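Beta-N-acetylhexosaminidase (Streptomyces plicatus, PDB 5FD0) probably removes terminal, non-reducing, beta-linked N-acetylhexosamine residues from glycans and glycoconjugates, as a family 20 glycoside hydrolase. Local coordinates at residues G349-A354 / A378-A383; A362-W367 / T388-S393. All coordinates share one frame; numbering follows the deposited sequence.

In the fold
Both contacts lie in the glycosyl hydrolase family 20 catalytic domain, a TIM barrel, and their centres are about 7 Å apart. Along the chain come strand 346-350, strand 363-366, helix 374-385 and strand 389-392, so the segments of the two contacts alternate. Contact 1 sets the end of strand 346-350 and the turn after it against helix 374-385. Contact 2 pairs strands 363-366 and 389-392, the two strands that this helix connects. Strands 346-350 and 363-366 are neighbours in the barrel sheet, joined by Gly349 O and Gln365 N at 2.8 Å. Each contact also sends one tryptophan, Trp350 or Trp367, to the bound N-acetylglucosamine, so both reach the sugar-binding pocket.

Contact 1: residues G349-A354 / A378-A383; sequences GWHQLA and AEVAEA. With NAG (2-acetamido-2-deoxy-beta-D-glucopyranose), chain B.
The segment 349-354 meets helix 374-385 through His351 and Ala354, while Trp350 turns to the bound sugar. The acetamido methyl C8 of N-acetylglucosamine sits over the centre of the indole, 3.7 Å from Trp350 CD2. Trp350 NE1 is hydrogen-bonded to Glu250. Without the indole, as with an alanine here, the methyl is likely to lose its apolar wall and Glu250 its NE1 partner. His351 follows in a 3-10 turn. Its CD2 lies 3.6 Å from Val380 CG2, and the two side chains cross at about a right angle. With CG between the backbone N and the carbonyl carbon (chi1 74°), the ring meets Val380 through CD2, while NE2 is hydrogen-bonded to Glu376 of the same helix. A water bridges His351 O and Glu379 OE1, at 2.9 and 2.7 Å. In this TIM barrel the turn leaving strand 346-350 rests on helix 374-385, which follows the neighbouring strand 363-366. Gln352 NE2 lies above one face of the His351 ring, offset toward its rim. Ala354 CB touches Ala383 CB at 4.0 Å, and Glu379 CG passes 3.8 Å from Ala354 O. A second water donates to both Ala354 O and Glu379 O.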
loop_
_atom_site.group_PDB
_atom_site.type_symbol
_atom_site.label_atom_id
_atom_site.label_comp_id
_atom_site.label_asym_id
_atom_site.label_seq_id
_atom_site.Cartn_x
_atom_site.Cartn_y
_atom_site.Cartn_z
ATOM N N GLY A 349 -7.103 0.880 -13.966
ATOM C CA GLY A 349 -7.860 -0.362 -14.031
ATOM C C GLY A 349 -6.923 -1.546 -13.975
ATOM O O GLY A 349 -5.717 -1.412 -14.171
ATOM N N TRP A 350 -7.489 -2.711 -13.682
ATOM C CA TRP A 350 -6.705 -3.927 -13.845
ATOM C C TRP A 350 -6.356 -4.107 -15.337
ATOM O O TRP A 350 -6.954 -3.485 -16.216
ATOM C CB TRP A 350 -7.470 -5.121 -13.281
ATOM C CG TRP A 350 -7.806 -4.979 -11.776
ATOM C CD1 TRP A 350 -9.013 -4.662 -11.241
ATOM C CD2 TRP A 350 -6.918 -5.155 -10.672
ATOM N NE1 TRP A 350 -8.938 -4.624 -9.871
ATOM C CE2 TRP A 350 -7.665 -4.927 -9.492
ATOM C CE3 TRP A 350 -5.569 -5.514 -10.556
ATOM C CZ2 TRP A 350 -7.105 -5.035 -8.217
ATOM C CZ3 TRP A 350 -5.016 -5.635 -9.293
ATOM C CH2 TRP A 350 -5.788 -5.392 -8.138
ATOM N N HIS A 351 -5.343 -4.930 -15.616
ATOM C CA HIS A 351 -4.751 -4.929 -16.968
ATOM C C HIS A 351 -5.686 -5.494 -18.040
ATOM O O HIS A 351 -5.395 -5.342 -19.236
ATOM C CB HIS A 351 -3.393 -5.665 -16.973
ATOM C CG HIS A 351 -3.493 -7.158 -16.866
ATOM N ND1 HIS A 351 -3.325 -7.833 -15.677
ATOM C CD2 HIS A 351 -3.733 -8.106 -17.806
ATOM C CE1 HIS A 351 -3.450 -9.132 -15.886
ATOM N NE2 HIS A 351 -3.713 -9.323 -17.169
ATOM N N GLN A 352 -6.829 -6.065 -17.655
ATOM C CA GLN A 352 -7.880 -6.347 -18.628
ATOM C C GLN A 352 -8.282 -5.083 -19.388
ATOM O O GLN A 352 -8.721 -5.165 -20.537
ATOM C CB GLN A 352 -9.108 -6.961 -17.950
ATOM C CG GLN A 352 -8.945 -8.392 -17.507
ATOM C CD GLN A 352 -7.907 -8.546 -16.420
ATOM O OE1 GLN A 352 -7.837 -7.750 -15.480
ATOM N NE2 GLN A 352 -7.065 -9.546 -16.567
ATOM N N LEU A 353 -8.109 -3.908 -18.782
ATOM C CA LEU A 353 -8.432 -2.659 -19.469
ATOM C C LEU A 353 -7.569 -2.464 -20.714
ATOM O O LEU A 353 -7.984 -1.769 -21.654
ATOM C CB LEU A 353 -8.262 -1.485 -18.508
ATOM C CG LEU A 353 -8.629 -0.096 -18.992
ATOM C CD1 LEU A 353 -10.070 -0.040 -19.430
ATOM C CD2 LEU A 353 -8.400 0.925 -17.904
ATOM N N ALA A 354 -6.383 -3.079 -20.744
ATOM C CA ALA A 354 -5.503 -2.970 -21.906
ATOM C C ALA A 354 -6.140 -3.557 -23.162
ATOM O O ALA A 354 -5.738 -3.215 -24.279
ATOM C CB ALA A 354 -4.175 -3.663 -21.628
ATOM N N ALA A 378 1.440 -9.600 -24.145
ATOM C CA ALA A 378 1.722 -8.707 -25.262
ATOM C C ALA A 378 0.743 -7.559 -25.305
ATOM O O ALA A 378 1.119 -6.421 -25.592
ATOM C CB ALA A 378 1.655 -9.477 -26.580
ATOM N N GLU A 379 -0.534 -7.857 -25.077
ATOM C CA GLU A 379 -1.539 -6.818 -25.011
ATOM C C GLU A 379 -1.181 -5.763 -23.961
ATOM O O GLU A 379 -1.432 -4.567 -24.163
ATOM C CB GLU A 379 -2.871 -7.458 -24.687
ATOM C CG GLU A 379 -4.016 -6.560 -24.807
ATOM C CD GLU A 379 -5.298 -7.348 -24.721
ATOM O OE1 GLU A 379 -5.752 -7.555 -23.587
ATOM O OE2 GLU A 379 -5.819 -7.790 -25.775
ATOM N N VAL A 380 -0.601 -6.189 -22.837
ATOM C CA VAL A 380 -0.234 -5.231 -21.800
ATOM C C VAL A 380 1.024 -4.462 -22.204
ATOM O O VAL A 380 1.083 -3.239 -22.055
ATOM C CB VAL A 380 -0.075 -5.939 -20.453
ATOM C CG1 VAL A 380 0.330 -4.936 -19.365
ATOM C CG2 VAL A 380 -1.375 -6.630 -20.089
ATOM N N ALA A 381 2.021 -5.145 -22.773
ATOM C CA ALA A 381 3.224 -4.452 -23.234
ATOM C C ALA A 381 2.883 -3.444 -24.321
ATOM O O ALA A 381 3.491 -2.368 -24.398
ATOM C CB ALA A 381 4.259 -5.451 -23.753
ATOM N N GLU A 382 1.906 -3.782 -25.167
ATOM C CA GLU A 382 1.496 -2.881 -26.228
ATOM C C GLU A 382 0.857 -1.623 -25.660
ATOM O O GLU A 382 1.086 -0.526 -26.173
ATOM C CB GLU A 382 0.524 -3.576 -27.171
ATOM C CG GLU A 382 0.474 -2.933 -28.548
ATOM C CD GLU A 382 1.822 -3.065 -29.265
ATOM O OE1 GLU A 382 2.337 -4.215 -29.374
ATOM O OE2 GLU A 382 2.385 -2.030 -29.660
ATOM N N ALA A 383 0.030 -1.754 -24.618
ATOM C CA ALA A 383 -0.525 -0.553 -24.005
ATOM C C ALA A 383 0.585 0.290 -23.389
ATOM O O ALA A 383 0.564 1.520 -23.478
ATOM C CB ALA A 383 -1.596 -0.923 -22.976
HETATM C C1 NAG B . -8.198 -12.791 -8.260
HETATM C C2 NAG B . -9.310 -11.730 -8.150
HETATM C C3 NAG B . -9.576 -11.209 -6.764
HETATM C C4 NAG B . -9.503 -12.262 -5.716
HETATM C C5 NAG B . -8.088 -12.798 -5.836
HETATM C C6 NAG B . -7.656 -13.720 -4.740
HETATM C C7 NAG B . -7.863 -9.908 -8.964
HETATM C C8 NAG B . -7.701 -8.728 -9.892
HETATM N N2 NAG B . -9.024 -10.589 -9.021
HETATM O O1 NAG B . -8.570 -13.699 -9.216
HETATM O O3 NAG B . -10.913 -10.643 -6.721
HETATM O O4 NAG B . -9.748 -11.684 -4.438
HETATM O O5 NAG B . -8.005 -13.551 -7.073
HETATM O O6 NAG B . -6.284 -14.011 -4.864
HETATM O O7 NAG B . -6.981 -10.206 -8.224
HETATM O O HOH W 1 -4.973 -7.613 -20.976
HETATM O O HOH W 2 -3.116 -2.992 -25.633
#

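Contact 2: residues A362-W367 / T388-S393; sequences ALVQYW and TGLILS. With NAG (2-acetamido-2-deoxy-beta-D-glucopyranose), chain B.
Strands 363-366 and 389-392 run parallel and are joined by backbone hydrogen bonds. Gly389 N bonds to Ala362 O, Val364 N to Gly389 O, Ile391 N to Val364 O, Tyr366 N to Ile391 O and Ser393 N to Tyr366 O. The Ile391 N bond is nearly straight at the hydrogen (177°) and measures 2.8 Å to Val364 O. CA-H...O contacts supplement them, such as Gln365 CA to Ile391 O at 3.3 Å.

Two side-chain hydrogen bonds join the segments, one of them weak. Gln365 NE2 donates to Ser393 OG at 3.1 Å, close to the plane of the amide. The chain reaches there extended, with CG anti to the backbone N (chi1 -179°). Ser393 OG also donates weakly to Tyr366 O. Gln365 OE1 is hydrogen-bonded to His315 NE2, so the amide is held at both ends.

The strands belong to a right-handed beta-alpha-beta unit of the TIM barrel, with helix 374-385 as the crossover. Tyr366 and Leu390 pack against that helix.

Apolar contacts divide between the two sides of the sheet. On the side of Leu363, Gln365 and Ile391, Leu363 CD2 meets Ile391 CD1 at 3.8 Å. On the helix side, Val364 CG2 lies 3.9 Å from Leu390 CD1, the two side chains pointing the same way, and also touches Thr388 CG2. Leu392 CD2 comes to Tyr366 CB.

Past the strand end, the Trp367 ring receives the acetamido methyl C8 of the bound N-acetylglucosamine over the centre of one face, 3.5 Å from CE2. Its NE1 is hydrogen-bonded to Gln352 OE1.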
loop_
_atom_site.group_PDB
_atom_site.type_symbol
_atom_site.label_atom_id
_atom_site.label_comp_id
_atom_site.label_asym_id
_atom_site.label_seq_id
_atom_site.Cartn_x
_atom_site.Cartn_y
_atom_site.Cartn_z
ATOM N N ALA A 362 -4.246 6.945 -18.648
ATOM C CA ALA A 362 -4.623 5.811 -17.816
ATOM C C ALA A 362 -3.408 5.011 -17.357
ATOM O O ALA A 362 -2.358 4.966 -18.014
ATOM C CB ALA A 362 -5.594 4.909 -18.585
ATOM N N LEU A 363 -3.563 4.360 -16.210
ATOM C CA LEU A 363 -2.640 3.318 -15.786
ATOM C C LEU A 363 -3.368 1.981 -15.735
ATOM O O LEU A 363 -4.564 1.927 -15.448
ATOM C CB LEU A 363 -2.053 3.613 -14.401
ATOM C CG LEU A 363 -1.156 4.835 -14.213
ATOM C CD1 LEU A 363 -1.950 6.062 -14.236
ATOM C CD2 LEU A 363 -0.449 4.771 -12.873
ATOM N N VAL A 364 -2.639 0.891 -15.965
ATOM C CA VAL A 364 -3.216 -0.420 -15.724
ATOM C C VAL A 364 -2.333 -1.192 -14.766
ATOM O O VAL A 364 -1.104 -1.053 -14.731
ATOM C CB VAL A 364 -3.440 -1.227 -17.025
ATOM C CG1 VAL A 364 -4.450 -0.524 -17.892
ATOM C CG2 VAL A 364 -2.131 -1.428 -17.741
ATOM N N GLN A 365 -2.993 -2.016 -13.979
ATOM C CA GLN A 365 -2.367 -2.790 -12.920
ATOM C C GLN A 365 -2.300 -4.242 -13.384
ATOM O O GLN A 365 -3.335 -4.919 -13.505
ATOM C CB GLN A 365 -3.157 -2.641 -11.619
ATOM C CG GLN A 365 -2.536 -3.394 -10.473
ATOM C CD GLN A 365 -3.151 -3.048 -9.126
ATOM O OE1 GLN A 365 -4.060 -2.208 -9.007
ATOM N NE2 GLN A 365 -2.661 -3.710 -8.105
ATOM N N TYR A 366 -1.085 -4.706 -13.629
ATOM C CA TYR A 366 -0.823 -6.033 -14.171
ATOM C C TYR A 366 -0.743 -7.032 -13.025
ATOM O O TYR A 366 0.155 -6.949 -12.177
ATOM C CB TYR A 366 0.481 -6.056 -14.969
ATOM C CG TYR A 366 0.784 -7.420 -15.527
ATOM C CD1 TYR A 366 0.114 -7.890 -16.660
ATOM C CD2 TYR A 366 1.724 -8.250 -14.933
ATOM C CE1 TYR A 366 0.374 -9.150 -17.166
ATOM C CE2 TYR A 366 1.984 -9.513 -15.448
ATOM C CZ TYR A 366 1.301 -9.944 -16.569
ATOM O OH TYR A 366 1.563 -11.192 -17.083
ATOM N N TRP A 367 -1.687 -7.967 -13.001
ATOM C CA TRP A 367 -1.730 -9.022 -12.006
ATOM C C TRP A 367 -1.498 -10.411 -12.606
ATOM O O TRP A 367 -1.858 -11.424 -11.991
ATOM C CB TRP A 367 -3.055 -8.944 -11.254
ATOM C CG TRP A 367 -4.296 -9.105 -12.058
ATOM C CD1 TRP A 367 -4.870 -8.185 -12.915
ATOM C CD2 TRP A 367 -5.194 -10.226 -12.019
ATOM N NE1 TRP A 367 -6.052 -8.692 -13.422
ATOM C CE2 TRP A 367 -6.274 -9.933 -12.882
ATOM C CE3 TRP A 367 -5.193 -11.444 -11.335
ATOM C CZ2 TRP A 367 -7.317 -10.842 -13.103
ATOM C CZ3 TRP A 367 -6.239 -12.327 -11.547
ATOM C CH2 TRP A 367 -7.279 -12.023 -12.420
ATOM N N THR A 388 0.268 3.975 -21.889
ATOM C CA THR A 388 -0.372 3.568 -20.639
ATOM C C THR A 388 0.693 3.253 -19.599
ATOM O O THR A 388 1.626 2.488 -19.864
ATOM C CB THR A 388 -1.249 2.336 -20.887
ATOM O OG1 THR A 388 -2.170 2.615 -21.931
ATOM C CG2 THR A 388 -2.036 1.928 -19.635
ATOM N N GLY A 389 0.572 3.838 -18.412
ATOM C CA GLY A 389 1.470 3.481 -17.331
ATOM C C GLY A 389 1.145 2.112 -16.763
ATOM O O GLY A 389 0.004 1.672 -16.757
ATOM N N LEU A 390 2.179 1.424 -16.287
ATOM C CA LEU A 390 2.062 0.051 -15.808
ATOM C C LEU A 390 2.350 -0.017 -14.318
ATOM O O LEU A 390 3.413 0.432 -13.870
ATOM C CB LEU A 390 3.050 -0.853 -16.531
ATOM C CG LEU A 390 2.614 -1.920 -17.499
ATOM C CD1 LEU A 390 1.651 -1.343 -18.504
ATOM C CD2 LEU A 390 3.886 -2.441 -18.164
ATOM N N ILE A 391 1.420 -0.589 -13.559
ATOM C CA ILE A 391 1.634 -0.935 -12.156
ATOM C C ILE A 391 1.766 -2.442 -12.090
ATOM O O ILE A 391 0.847 -3.153 -12.496
ATOM C CB ILE A 391 0.477 -0.464 -11.267
ATOM C CG1 ILE A 391 0.260 1.058 -11.355
ATOM C CG2 ILE A 391 0.725 -0.882 -9.826
ATOM C CD1 ILE A 391 -1.148 1.484 -11.098
ATOM N N LEU A 392 2.868 -2.934 -11.538
ATOM C CA LEU A 392 3.149 -4.355 -11.524
ATOM C C LEU A 392 2.792 -4.916 -10.157
ATOM O O LEU A 392 3.363 -4.498 -9.143
ATOM C CB LEU A 392 4.621 -4.616 -11.853
ATOM C CG LEU A 392 5.060 -4.137 -13.235
ATOM C CD1 LEU A 392 6.495 -4.537 -13.463
ATOM C CD2 LEU A 392 4.149 -4.705 -14.333
ATOM N N SER A 393 1.848 -5.856 -10.141
ATOM C CA SER A 393 1.510 -6.639 -8.948
ATOM C C SER A 393 1.209 -8.069 -9.368
ATOM O O SER A 393 0.055 -8.527 -9.321
ATOM C CB SER A 393 0.317 -6.021 -8.214
ATOM O OG SER A 393 -0.810 -5.964 -9.059
HETATM C C1 NAG B . -8.198 -12.791 -8.260
HETATM C C2 NAG B . -9.310 -11.730 -8.150
HETATM C C3 NAG B . -9.576 -11.209 -6.764
HETATM C C4 NAG B . -9.503 -12.262 -5.716
HETATM C C5 NAG B . -8.088 -12.798 -5.836
HETATM C C6 NAG B . -7.656 -13.720 -4.740
HETATM C C7 NAG B . -7.863 -9.908 -8.964
HETATM C C8 NAG B . -7.701 -8.728 -9.892
HETATM N N2 NAG B . -9.024 -10.589 -9.021
HETATM O O1 NAG B . -8.570 -13.699 -9.216
HETATM O O3 NAG B . -10.913 -10.643 -6.721
HETATM O O4 NAG B . -9.748 -11.684 -4.438
HETATM O O5 NAG B . -8.005 -13.551 -7.073
HETATM O O6 NAG B . -6.284 -14.011 -4.864
HETATM O O7 NAG B . -6.981 -10.206 -8.224
#